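Local structure of peptidoglycan synthetase penicillin-binding protein 3 (Bifidobacterium adolescentis, 4YE5) at residues 238-243 and 522-527; 258-262 and 276-280; 283-288 and 503-507; 31-35 and 173-178. The protein probably binds penicillin and is likely to cross-link peptidoglycan strands as a transpeptidase in cell-wall synthesis. All blocks are in the same frame, centred on the assembly; numbering follows the deposited sequence.

Contact 1: 238-243 and 522-527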
loop_
_atom_site.group_PDB
_atom_site.type_symbol
_atom_site.label_atom_id
_atom_site.label_comp_id
_atom_site.label_asym_id
_atom_site.label_seq_id
_atom_site.Cartn_x
_atom_site.Cartn_y
_atom_site.Cartn_z
ATOM N N TYR A 238 14.052 -17.712 13.078
ATOM C CA TYR A 238 15.330 -16.995 12.908
ATOM C C TYR A 238 15.465 -15.740 13.758
ATOM O O TYR A 238 16.539 -15.129 13.803
ATOM C CB TYR A 238 15.523 -16.609 11.436
ATOM C CG TYR A 238 15.315 -17.761 10.470
ATOM C CD1 TYR A 238 16.123 -18.901 10.532
ATOM C CD2 TYR A 238 14.323 -17.712 9.499
ATOM C CE1 TYR A 238 15.944 -19.959 9.657
ATOM C CE2 TYR A 238 14.135 -18.762 8.610
ATOM C CZ TYR A 238 14.958 -19.886 8.693
ATOM O OH TYR A 238 14.788 -20.940 7.824
ATOM N N HIS A 239 14.370 -15.338 14.400
ATOM C CA HIS A 239 14.389 -14.244 15.374
ATOM C C HIS A 239 14.932 -12.905 14.865
ATOM O O HIS A 239 15.519 -12.142 15.634
ATOM C CB HIS A 239 15.154 -14.683 16.632
ATOM C CG HIS A 239 14.690 -15.998 17.173
ATOM N ND1 HIS A 239 13.478 -16.151 17.814
ATOM C CD2 HIS A 239 15.264 -17.224 17.150
ATOM C CE1 HIS A 239 13.330 -17.415 18.172
ATOM N NE2 HIS A 239 14.396 -18.088 17.773
ATOM N N SER A 240 14.718 -12.623 13.581
ATOM C CA SER A 240 15.077 -11.334 13.006
ATOM C C SER A 240 14.441 -10.207 13.784
ATOM O O SER A 240 13.350 -10.373 14.333
ATOM C CB SER A 240 14.603 -11.265 11.558
ATOM O OG SER A 240 15.085 -12.377 10.828
ATOM N N ALA A 241 15.109 -9.052 13.845
ATOM C CA ALA A 241 14.488 -7.893 14.497
ATOM C C ALA A 241 13.193 -7.531 13.754
ATOM O O ALA A 241 12.214 -7.095 14.356
ATOM C CB ALA A 241 15.439 -6.711 14.511
ATOM N N TRP A 242 13.199 -7.720 12.440
ATOM C CA TRP A 242 12.000 -7.506 11.630
ATOM C C TRP A 242 12.236 -8.119 10.273
ATOM O O TRP A 242 13.377 -8.440 9.932
ATOM C CB TRP A 242 11.590 -6.012 11.493
ATOM C CG TRP A 242 12.665 -5.002 11.027
ATOM C CD1 TRP A 242 13.231 -4.013 11.801
ATOM C CD2 TRP A 242 13.237 -4.847 9.704
ATOM N NE1 TRP A 242 14.125 -3.284 11.048
ATOM C CE2 TRP A 242 14.138 -3.760 9.768
ATOM C CE3 TRP A 242 13.079 -5.517 8.489
ATOM C CZ2 TRP A 242 14.889 -3.343 8.660
ATOM C CZ3 TRP A 242 13.824 -5.093 7.377
ATOM C CH2 TRP A 242 14.728 -4.020 7.484
ATOM N N GLY A 243 11.158 -8.317 9.520
ATOM C CA GLY A 243 11.272 -8.829 8.166
ATOM C C GLY A 243 10.215 -8.149 7.317
ATOM O O GLY A 243 9.135 -7.813 7.823
ATOM N N VAL A 522 13.601 -8.900 2.908
ATOM C CA VAL A 522 14.662 -8.245 3.677
ATOM C C VAL A 522 14.458 -8.547 5.152
ATOM O O VAL A 522 13.372 -8.303 5.680
ATOM C CB VAL A 522 14.631 -6.703 3.469
ATOM C CG1 VAL A 522 15.806 -6.057 4.176
ATOM C CG2 VAL A 522 14.640 -6.369 1.958
ATOM N N LEU A 523 15.487 -9.076 5.816
ATOM C CA LEU A 523 15.417 -9.402 7.246
ATOM C C LEU A 523 16.526 -8.678 7.973
ATOM O O LEU A 523 17.661 -8.644 7.496
ATOM C CB LEU A 523 15.612 -10.923 7.475
ATOM C CG LEU A 523 14.725 -11.857 6.647
ATOM C CD1 LEU A 523 15.158 -13.314 6.900
ATOM C CD2 LEU A 523 13.240 -11.682 7.004
ATOM N N LYS A 524 16.208 -8.115 9.133
ATOM C CA LYS A 524 17.215 -7.447 9.950
ATOM C C LYS A 524 17.738 -8.373 11.033
ATOM O O LYS A 524 16.962 -8.949 11.785
ATOM C CB LYS A 524 16.672 -6.164 10.588
ATOM C CG LYS A 524 17.753 -5.415 11.423
ATOM C CD LYS A 524 17.276 -4.022 11.884
ATOM C CE LYS A 524 18.320 -3.405 12.843
ATOM N NZ LYS A 524 18.109 -1.924 13.056
ATOM N N ASP A 525 19.057 -8.517 11.080
ATOM C CA ASP A 525 19.723 -9.357 12.063
ATOM C C ASP A 525 19.146 -10.778 12.209
ATOM O O ASP A 525 18.836 -11.203 13.329
ATOM C CB ASP A 525 19.715 -8.644 13.422
ATOM C CG ASP A 525 20.634 -7.421 13.442
ATOM O OD1 ASP A 525 21.659 -7.429 12.727
ATOM O OD2 ASP A 525 20.339 -6.455 14.184
ATOM N N PRO A 526 18.999 -11.523 11.090
ATOM C CA PRO A 526 18.539 -12.914 11.251
ATOM C C PRO A 526 19.566 -13.782 11.984
ATOM O O PRO A 526 20.759 -13.546 11.861
ATOM C CB PRO A 526 18.387 -13.402 9.805
ATOM C CG PRO A 526 19.374 -12.575 9.034
ATOM C CD PRO A 526 19.324 -11.207 9.684
ATOM N N GLN A 527 19.098 -14.758 12.753
ATOM C CA GLN A 527 19.957 -15.673 13.493
ATOM C C GLN A 527 19.781 -17.067 12.895
ATOM O O GLN A 527 18.857 -17.290 12.138
ATOM C CB GLN A 527 19.506 -15.727 14.954
ATOM C CG GLN A 527 19.389 -14.364 15.615
ATOM C CD GLN A 527 20.747 -13.702 15.769
ATOM O OE1 GLN A 527 21.650 -14.274 16.373
ATOM N NE2 GLN A 527 20.905 -12.503 15.201
HETATM O O HOH W 1 17.922 -10.579 15.650
#
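Backbone groups do most of the joining here. Gln527 N donates to Tyr238 O at 2.8 Å, Ala241 N to Lys524 O at 2.8 Å and Lys524 N to Trp242 O at 3.0 Å. Between the first two of these bonds the chains part, and a water donates to both His239 O (2.9 Å) and Asp525 O (2.6 Å); the latter also accepts from Gln527 NE2 at 3.1 Å. His239, with positive phi, turns the chain out of helix 221-238 into strand 242-249, which runs antiparallel to strand 517-524 in the central five-stranded sheet of the transpeptidase fold. Gly243 suits its non-hydrogen-bonded pairing with Leu523, since a CB would collide with Leu523 CD2. Lys524 lays CB over the five-membered ring of Trp242, a CH-pi contact 3.8 Å from the centroid, so its aliphatic chain is buried while NZ donates to Ala493 O. The carboxylate of Asp525 is likewise satisfied on strand 501-510, OD1 by Ile502 N and OD2 by Ser501 OG.

Contact 2: 258-262 and 276-280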
loop_
_atom_site.group_PDB
_atom_site.type_symbol
_atom_site.label_atom_id
_atom_site.label_comp_id
_atom_site.label_asym_id
_atom_site.label_seq_id
_atom_site.Cartn_x
_atom_site.Cartn_y
_atom_site.Cartn_z
ATOM N N LEU A 258 2.516 -6.942 -0.044
ATOM C CA LEU A 258 3.522 -6.034 0.491
ATOM C C LEU A 258 3.394 -6.123 1.993
ATOM O O LEU A 258 2.436 -5.592 2.574
ATOM C CB LEU A 258 3.268 -4.599 0.016
ATOM C CG LEU A 258 4.254 -3.501 0.441
ATOM C CD1 LEU A 258 5.692 -3.887 0.004
ATOM C CD2 LEU A 258 3.862 -2.145 -0.174
ATOM N N ALA A 259 4.340 -6.805 2.622
ATOM C CA ALA A 259 4.109 -7.328 3.971
ATOM C C ALA A 259 5.263 -7.047 4.910
ATOM O O ALA A 259 6.412 -6.916 4.472
ATOM C CB ALA A 259 3.871 -8.842 3.890
ATOM N N ASP A 260 4.957 -6.937 6.203
ATOM C CA ASP A 260 6.002 -6.826 7.208
ATOM C C ASP A 260 5.682 -7.768 8.374
ATOM O O ASP A 260 4.586 -8.329 8.444
ATOM C CB ASP A 260 6.187 -5.380 7.685
ATOM C CG ASP A 260 4.926 -4.796 8.323
ATOM O OD1 ASP A 260 4.357 -5.416 9.251
ATOM O OD2 ASP A 260 4.488 -3.720 7.868
ATOM N N SER A 261 6.659 -7.973 9.247
ATOM C CA SER A 261 6.519 -8.903 10.369
ATOM C C SER A 261 5.815 -8.281 11.571
ATOM O O SER A 261 5.630 -8.946 12.588
ATOM C CB SER A 261 7.913 -9.366 10.828
ATOM O OG SER A 261 8.699 -8.214 11.081
ATOM N N ASP A 262 5.446 -7.009 11.507
ATOM C CA ASP A 262 4.743 -6.452 12.676
ATOM C C ASP A 262 3.282 -6.864 12.625
ATOM O O ASP A 262 2.746 -7.151 11.561
ATOM C CB ASP A 262 4.853 -4.936 12.705
ATOM C CG ASP A 262 6.292 -4.472 12.720
ATOM O OD1 ASP A 262 7.020 -4.875 13.649
ATOM O OD2 ASP A 262 6.706 -3.767 11.764
ATOM N N SER A 276 3.526 1.050 7.386
ATOM C CA SER A 276 4.119 -0.277 7.406
ATOM C C SER A 276 5.610 -0.132 7.218
ATOM O O SER A 276 6.062 0.662 6.374
ATOM C CB SER A 276 3.584 -1.113 6.244
ATOM O OG SER A 276 4.348 -2.304 6.121
ATOM N N ARG A 277 6.387 -0.891 7.981
ATOM C CA ARG A 277 7.835 -0.897 7.765
ATOM C C ARG A 277 8.225 -1.248 6.310
ATOM O O ARG A 277 9.208 -0.745 5.794
ATOM C CB ARG A 277 8.508 -1.881 8.713
ATOM C CG ARG A 277 10.003 -1.718 8.737
ATOM C CD ARG A 277 10.665 -2.786 9.582
ATOM N NE ARG A 277 10.059 -2.920 10.904
ATOM C CZ ARG A 277 10.382 -2.191 11.967
ATOM N NH1 ARG A 277 11.293 -1.223 11.875
ATOM N NH2 ARG A 277 9.775 -2.425 13.117
ATOM N N ALA A 278 7.464 -2.131 5.661
ATOM C CA ALA A 278 7.712 -2.444 4.243
ATOM C C ALA A 278 7.668 -1.190 3.363
ATOM O O ALA A 278 8.439 -1.062 2.409
ATOM C CB ALA A 278 6.703 -3.513 3.736
ATOM N N VAL A 279 6.768 -0.259 3.684
ATOM C CA VAL A 279 6.675 1.004 2.938
ATOM C C VAL A 279 7.823 1.966 3.243
ATOM O O VAL A 279 8.403 2.567 2.326
ATOM C CB VAL A 279 5.304 1.731 3.219
ATOM C CG1 VAL A 279 5.275 3.138 2.623
ATOM C CG2 VAL A 279 4.128 0.906 2.682
ATOM N N SER A 280 8.153 2.126 4.531
ATOM C CA SER A 280 9.081 3.189 4.947
ATOM C C SER A 280 10.573 2.831 4.982
ATOM O O SER A 280 11.427 3.694 4.785
ATOM C CB SER A 280 8.681 3.722 6.331
ATOM O OG SER A 280 8.631 2.667 7.276
HETATM O O HOH W 2 2.524 -3.872 4.785
HETATM O O HOH W 3 5.482 -2.071 10.541
#
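Asp260, the last residue of an edge strand, and Asp262 in the turn that follows meet the first turn of a short helix, and the rotamers decide who touches whom. The p rotamer of Asp260 lets OD1 accept from Asp262 N at 3.0 Å, an Asx turn that bends the chain out of the strand, while OD2 lies on the side of Ser276. Ser276, in the t rotamer, is the N-cap: its OG, though less surely placed, takes a weak bond from Ala278 N at 3.2 Å, a task that a short hydroxyl side chain suits. A water joins this OG (2.8 Å) to Leu258 O (2.8 Å), and another accepts from Arg277 N at 3.0 Å. Arg277 is extended through chi2 and then turns at chi3 (m), which brings NE to 3.6 Å from Asp262 OD2 in a salt bridge. Leu258, chi1 t and chi2 p, spreads its methyls over the helix, with CD1 3.9 Å from Ala278 CB and CD2 4.2 Å from Val279 CG2. Ala278 is small enough for its CB to approach Ala259 O to 3.5 Å. Ala259 itself points away, onto helix 221-238, whereas Asp260 and Ala278 both touch Ile244 of the adjacent strand 242-249, and Ser158 of helix 157-160 packs against Asp260 and Ser276.

Contact 3: 283-288 and 503-507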
loop_
_atom_site.group_PDB
_atom_site.type_symbol
_atom_site.label_atom_id
_atom_site.label_comp_id
_atom_site.label_asym_id
_atom_site.label_seq_id
_atom_site.Cartn_x
_atom_site.Cartn_y
_atom_site.Cartn_z
ATOM N N PHE A 283 17.463 1.146 2.923
ATOM C CA PHE A 283 18.687 0.430 3.263
ATOM C C PHE A 283 19.540 0.346 2.011
ATOM O O PHE A 283 19.019 0.460 0.887
ATOM C CB PHE A 283 18.350 -0.998 3.722
ATOM C CG PHE A 283 17.368 -1.711 2.803
ATOM C CD1 PHE A 283 17.810 -2.456 1.729
ATOM C CD2 PHE A 283 15.993 -1.585 3.007
ATOM C CE1 PHE A 283 16.897 -3.101 0.880
ATOM C CE2 PHE A 283 15.075 -2.231 2.175
ATOM C CZ PHE A 283 15.518 -2.972 1.111
ATOM N N GLU A 284 20.838 0.126 2.197
ATOM C CA GLU A 284 21.711 -0.165 1.074
ATOM C C GLU A 284 21.382 -1.557 0.616
ATOM O O GLU A 284 21.225 -2.459 1.450
ATOM C CB GLU A 284 23.194 -0.074 1.476
ATOM C CG GLU A 284 23.660 1.336 1.844
ATOM C CD GLU A 284 25.049 1.320 2.476
ATOM O OE1 GLU A 284 25.220 0.673 3.534
ATOM O OE2 GLU A 284 25.969 1.939 1.908
ATOM N N PRO A 285 21.268 -1.753 -0.714
ATOM C CA PRO A 285 20.893 -3.071 -1.232
ATOM C C PRO A 285 22.060 -4.069 -1.245
ATOM O O PRO A 285 21.806 -5.250 -1.442
ATOM C CB PRO A 285 20.433 -2.764 -2.663
ATOM C CG PRO A 285 21.281 -1.581 -3.065
ATOM C CD PRO A 285 21.397 -0.748 -1.787
ATOM N N GLY A 286 23.297 -3.611 -1.051
ATOM C CA GLY A 286 24.441 -4.504 -1.124
ATOM C C GLY A 286 24.571 -5.164 -2.498
ATOM O O GLY A 286 24.198 -4.575 -3.514
ATOM N N SER A 287 25.047 -6.405 -2.526
ATOM C CA SER A 287 25.439 -7.066 -3.778
ATOM C C SER A 287 24.304 -7.217 -4.815
ATOM O O SER A 287 24.566 -7.335 -6.011
ATOM C CB SER A 287 26.113 -8.421 -3.469
ATOM O OG SER A 287 26.569 -9.072 -4.662
ATOM N N ILE A 288 23.044 -7.185 -4.375
ATOM C CA ILE A 288 21.941 -7.165 -5.341
ATOM C C ILE A 288 22.099 -5.973 -6.299
ATOM O O ILE A 288 21.767 -6.057 -7.477
ATOM C CB ILE A 288 20.550 -7.114 -4.625
ATOM C CG1 ILE A 288 20.491 -8.218 -3.560
ATOM C CG2 ILE A 288 19.396 -7.231 -5.672
ATOM C CD1 ILE A 288 19.112 -8.488 -2.982
ATOM N N ILE A 503 21.227 -6.159 7.447
ATOM C CA ILE A 503 20.081 -6.791 6.833
ATOM C C ILE A 503 20.609 -7.877 5.916
ATOM O O ILE A 503 21.736 -7.772 5.412
ATOM C CB ILE A 503 19.247 -5.810 5.999
ATOM C CG1 ILE A 503 20.167 -4.999 5.095
ATOM C CG2 ILE A 503 18.461 -4.869 6.931
ATOM C CD1 ILE A 503 19.556 -4.596 3.819
ATOM N N SER A 504 19.801 -8.917 5.743
ATOM C CA SER A 504 19.955 -9.923 4.699
ATOM C C SER A 504 18.861 -9.650 3.669
ATOM O O SER A 504 17.682 -9.629 4.021
ATOM C CB SER A 504 19.725 -11.311 5.312
ATOM O OG SER A 504 19.604 -12.343 4.342
ATOM N N ASP A 505 19.235 -9.430 2.409
ATOM C CA ASP A 505 18.229 -9.225 1.365
ATOM C C ASP A 505 18.387 -10.243 0.260
ATOM O O ASP A 505 19.462 -10.823 0.071
ATOM C CB ASP A 505 18.151 -7.768 0.836
ATOM C CG ASP A 505 19.449 -7.261 0.197
ATOM O OD1 ASP A 505 20.459 -7.976 0.203
ATOM O OD2 ASP A 505 19.465 -6.102 -0.311
ATOM N N TYR A 506 17.303 -10.475 -0.464
ATOM C CA TYR A 506 17.302 -11.531 -1.458
ATOM C C TYR A 506 16.136 -11.246 -2.366
ATOM O O TYR A 506 15.045 -10.971 -1.891
ATOM C CB TYR A 506 17.121 -12.901 -0.768
ATOM C CG TYR A 506 17.633 -14.099 -1.577
ATOM C CD1 TYR A 506 16.847 -14.690 -2.579
ATOM C CD2 TYR A 506 18.885 -14.659 -1.313
ATOM C CE1 TYR A 506 17.327 -15.823 -3.316
ATOM C CE2 TYR A 506 19.363 -15.776 -2.042
ATOM C CZ TYR A 506 18.578 -16.349 -3.033
ATOM O OH TYR A 506 19.064 -17.457 -3.750
ATOM N N SER A 507 16.371 -11.286 -3.671
ATOM C CA SER A 507 15.320 -11.012 -4.617
ATOM C C SER A 507 15.370 -12.074 -5.709
ATOM O O SER A 507 16.422 -12.332 -6.302
ATOM C CB SER A 507 15.462 -9.598 -5.180
ATOM O OG SER A 507 14.352 -9.280 -6.003
#
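This is a buried packing contact between the loop that leads into helix 290-299 and strand 501-510 of the transpeptidase sheet. Phe283 and Ile503 form its apolar end, Phe283 CD1 lying 3.5 Å from Ile503 CD1, with Val522 of the next strand against both. At the other end Ile288 reaches over the strand, its CD1 3.4 Å from Asp505 CG and 3.7 Å from Tyr506 N; this branched side chain also fits against Leu411 and Ile415 of helix 408-419. Gly286 takes a positive phi that favours glycine, just before Ser287. That serine, hydrogen-bonded to Lys290 and Lys486, begins what looks like the SxxK motif of penicillin-binding proteins, in which the serine is the nucleophile. Between Phe283 and Ile288, Asp505 OD2 comes within 2.7 Å of Pro285 O. Two oxygens so close would ordinarily repel, so the carboxyl group, buried among apolar neighbours, is probably protonated, as its surroundings would favour.

Contact 4: 31-35 and 173-178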
loop_
_atom_site.group_PDB
_atom_site.type_symbol
_atom_site.label_atom_id
_atom_site.label_comp_id
_atom_site.label_asym_id
_atom_site.label_seq_id
_atom_site.Cartn_x
_atom_site.Cartn_y
_atom_site.Cartn_z
ATOM N N ARG A 31 -21.549 8.595 2.402
ATOM C CA ARG A 31 -21.061 7.360 3.027
ATOM C C ARG A 31 -19.729 6.932 2.410
ATOM O O ARG A 31 -19.530 7.005 1.189
ATOM C CB ARG A 31 -22.083 6.233 2.882
ATOM C CG ARG A 31 -23.485 6.619 3.394
ATOM C CD ARG A 31 -24.531 5.570 3.023
ATOM N NE ARG A 31 -24.163 4.244 3.515
ATOM C CZ ARG A 31 -24.637 3.101 3.024
ATOM N NH1 ARG A 31 -25.507 3.119 2.019
ATOM N NH2 ARG A 31 -24.241 1.940 3.535
ATOM N N ARG A 32 -18.817 6.489 3.262
ATOM C CA ARG A 32 -17.486 6.121 2.805
ATOM C C ARG A 32 -17.496 4.851 1.954
ATOM O O ARG A 32 -18.167 3.878 2.282
ATOM C CB ARG A 32 -16.558 5.956 4.005
ATOM C CG ARG A 32 -15.079 5.887 3.617
ATOM C CD ARG A 32 -14.192 5.955 4.845
ATOM N NE ARG A 32 -12.782 5.987 4.458
ATOM C CZ ARG A 32 -12.150 7.084 4.072
ATOM N NH1 ARG A 32 -12.809 8.249 4.009
ATOM N NH2 ARG A 32 -10.860 7.015 3.738
ATOM N N GLY A 33 -16.748 4.866 0.854
ATOM C CA GLY A 33 -16.620 3.694 0.008
ATOM C C GLY A 33 -15.836 2.555 0.643
ATOM O O GLY A 33 -15.213 2.714 1.694
ATOM N N LYS A 34 -15.897 1.389 0.014
ATOM C CA LYS A 34 -15.186 0.216 0.514
ATOM C C LYS A 34 -13.769 0.118 -0.058
ATOM O O LYS A 34 -13.440 0.729 -1.085
ATOM C CB LYS A 34 -15.935 -1.083 0.175
ATOM C CG LYS A 34 -17.437 -1.098 0.450
ATOM C CD LYS A 34 -18.000 -2.502 0.194
ATOM C CE LYS A 34 -19.374 -2.481 -0.482
ATOM N NZ LYS A 34 -20.370 -1.587 0.179
ATOM N N ILE A 35 -12.939 -0.654 0.626
ATOM C CA ILE A 35 -11.670 -1.104 0.066
ATOM C C ILE A 35 -11.766 -2.611 -0.100
ATOM O O ILE A 35 -12.203 -3.318 0.814
ATOM C CB ILE A 35 -10.475 -0.757 0.968
ATOM C CG1 ILE A 35 -10.358 0.765 1.124
ATOM C CG2 ILE A 35 -9.163 -1.352 0.354
ATOM C CD1 ILE A 35 -9.499 1.225 2.310
ATOM N N ILE A 173 -3.761 3.176 3.017
ATOM C CA ILE A 173 -4.611 3.318 1.844
ATOM C C ILE A 173 -5.832 4.239 2.106
ATOM O O ILE A 173 -6.262 4.982 1.218
ATOM C CB ILE A 173 -5.045 1.919 1.373
ATOM C CG1 ILE A 173 -3.800 1.176 0.844
ATOM C CG2 ILE A 173 -6.103 2.021 0.274
ATOM C CD1 ILE A 173 -4.029 -0.257 0.614
ATOM N N GLU A 174 -6.341 4.220 3.334
ATOM C CA GLU A 174 -7.470 5.103 3.710
ATOM C C GLU A 174 -7.120 6.554 3.429
ATOM O O GLU A 174 -7.938 7.328 2.945
ATOM C CB GLU A 174 -7.818 4.935 5.201
ATOM C CG GLU A 174 -8.351 3.552 5.573
ATOM C CD GLU A 174 -9.846 3.387 5.299
ATOM O OE1 GLU A 174 -10.428 4.191 4.532
ATOM O OE2 GLU A 174 -10.450 2.446 5.860
ATOM N N GLN A 175 -5.875 6.918 3.717
ATOM C CA GLN A 175 -5.431 8.282 3.508
ATOM C C GLN A 175 -5.142 8.529 2.033
ATOM O O GLN A 175 -5.588 9.517 1.457
ATOM C CB GLN A 175 -4.171 8.552 4.335
ATOM C CG GLN A 175 -3.459 9.863 3.971
ATOM C CD GLN A 175 -2.231 10.102 4.834
ATOM O OE1 GLN A 175 -2.064 9.467 5.874
ATOM N NE2 GLN A 175 -1.357 11.003 4.397
HETATM N N MSE A 176 -4.390 7.627 1.414
HETATM C CA MSE A 176 -4.021 7.818 0.013
HETATM C C MSE A 176 -5.227 7.924 -0.909
HETATM O O MSE A 176 -5.229 8.708 -1.850
HETATM C CB MSE A 176 -3.168 6.653 -0.469
HETATM C CG MSE A 176 -2.695 6.836 -1.875
HETATM SE SE MSE A 176 -1.467 5.397 -2.301
HETATM C CE MSE A 176 -2.794 4.143 -2.825
ATOM N N GLU A 177 -6.236 7.098 -0.657
ATOM C CA GLU A 177 -7.423 7.052 -1.508
ATOM C C GLU A 177 -8.589 7.825 -0.887
ATOM O O GLU A 177 -9.740 7.604 -1.246
ATOM C CB GLU A 177 -7.837 5.597 -1.721
ATOM C CG GLU A 177 -6.798 4.816 -2.547
ATOM C CD GLU A 177 -6.598 5.460 -3.884
ATOM O OE1 GLU A 177 -7.596 5.562 -4.636
ATOM O OE2 GLU A 177 -5.465 5.917 -4.156
ATOM N N ASN A 178 -8.282 8.725 0.039
ATOM C CA ASN A 178 -9.316 9.400 0.821
ATOM C C ASN A 178 -10.313 10.168 -0.039
ATOM O O ASN A 178 -11.513 10.115 0.210
ATOM C CB ASN A 178 -8.696 10.317 1.881
ATOM C CG ASN A 178 -9.715 10.779 2.929
ATOM O OD1 ASN A 178 -10.363 9.965 3.590
ATOM N ND2 ASN A 178 -9.847 12.093 3.087
#
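The guanidinium of Arg32 is gripped along its edge by two side chains of 173-178. Arg32 NE and NH2 both donate to Glu174 OE1, each at 3.0 Å, in a salt bridge, and Arg32 NH1 and NH2 both donate to Asn178 OD1, again at 3.0 Å. Arginine suits the place because its planar group can direct several N-H bonds at once, and its extended chain (chi1 to chi3 all t) carries that group across from the loop to the helix. The acceptors have further partners: Glu174 OE2 bonds to Tyr150 OH and pairs with Arg148, and Asn178 OD1 accepts from Gly169 N. Beneath this polar layer Ile35, where strand 35-36 starts, turns its CD1 to 4.0 Å from Ile173 CG2 and 3.7 Å from Glu174 CD, so the apolar branch packs on helix 172-176. Leu217 of strand 214-217 touches both isoleucines, and Leu181 of helix 178-182 lies against Arg32, Ile35 and Glu174. The contact thus ties the loop entering strand 35-36, an inner strand of the mixed sheet, to helices 172-176 and 178-182. Arg32 NH1 also bonds weakly to Thr182 OG1, while Glu174 balances the charge of Arg32 and of Arg148, one carboxylate serving two arginines.

Contacts 1, 2 and 3 share the five-stranded transpeptidase sheet, whereas contact 4 belongs to the region assigned to the dimerisation family. Contact 1 touches both of its companions, its centre about 13 Å from each: Gly243 O is 2.9 Å from Ser261 N on the side of contact 2, and Leu523 O is 2.8 Å from Ser504 N towards contact 3. Arg277 of contact 2 also makes a cation-pi interaction with Trp242 of contact 1. Contact 3 holds Ser287, the probable active-site serine, and lies about 19 Å from contact 4 between nearest atoms. Contact 2 is nearer to contact 4, about 8 Å between nearest atoms, though the two do not touch.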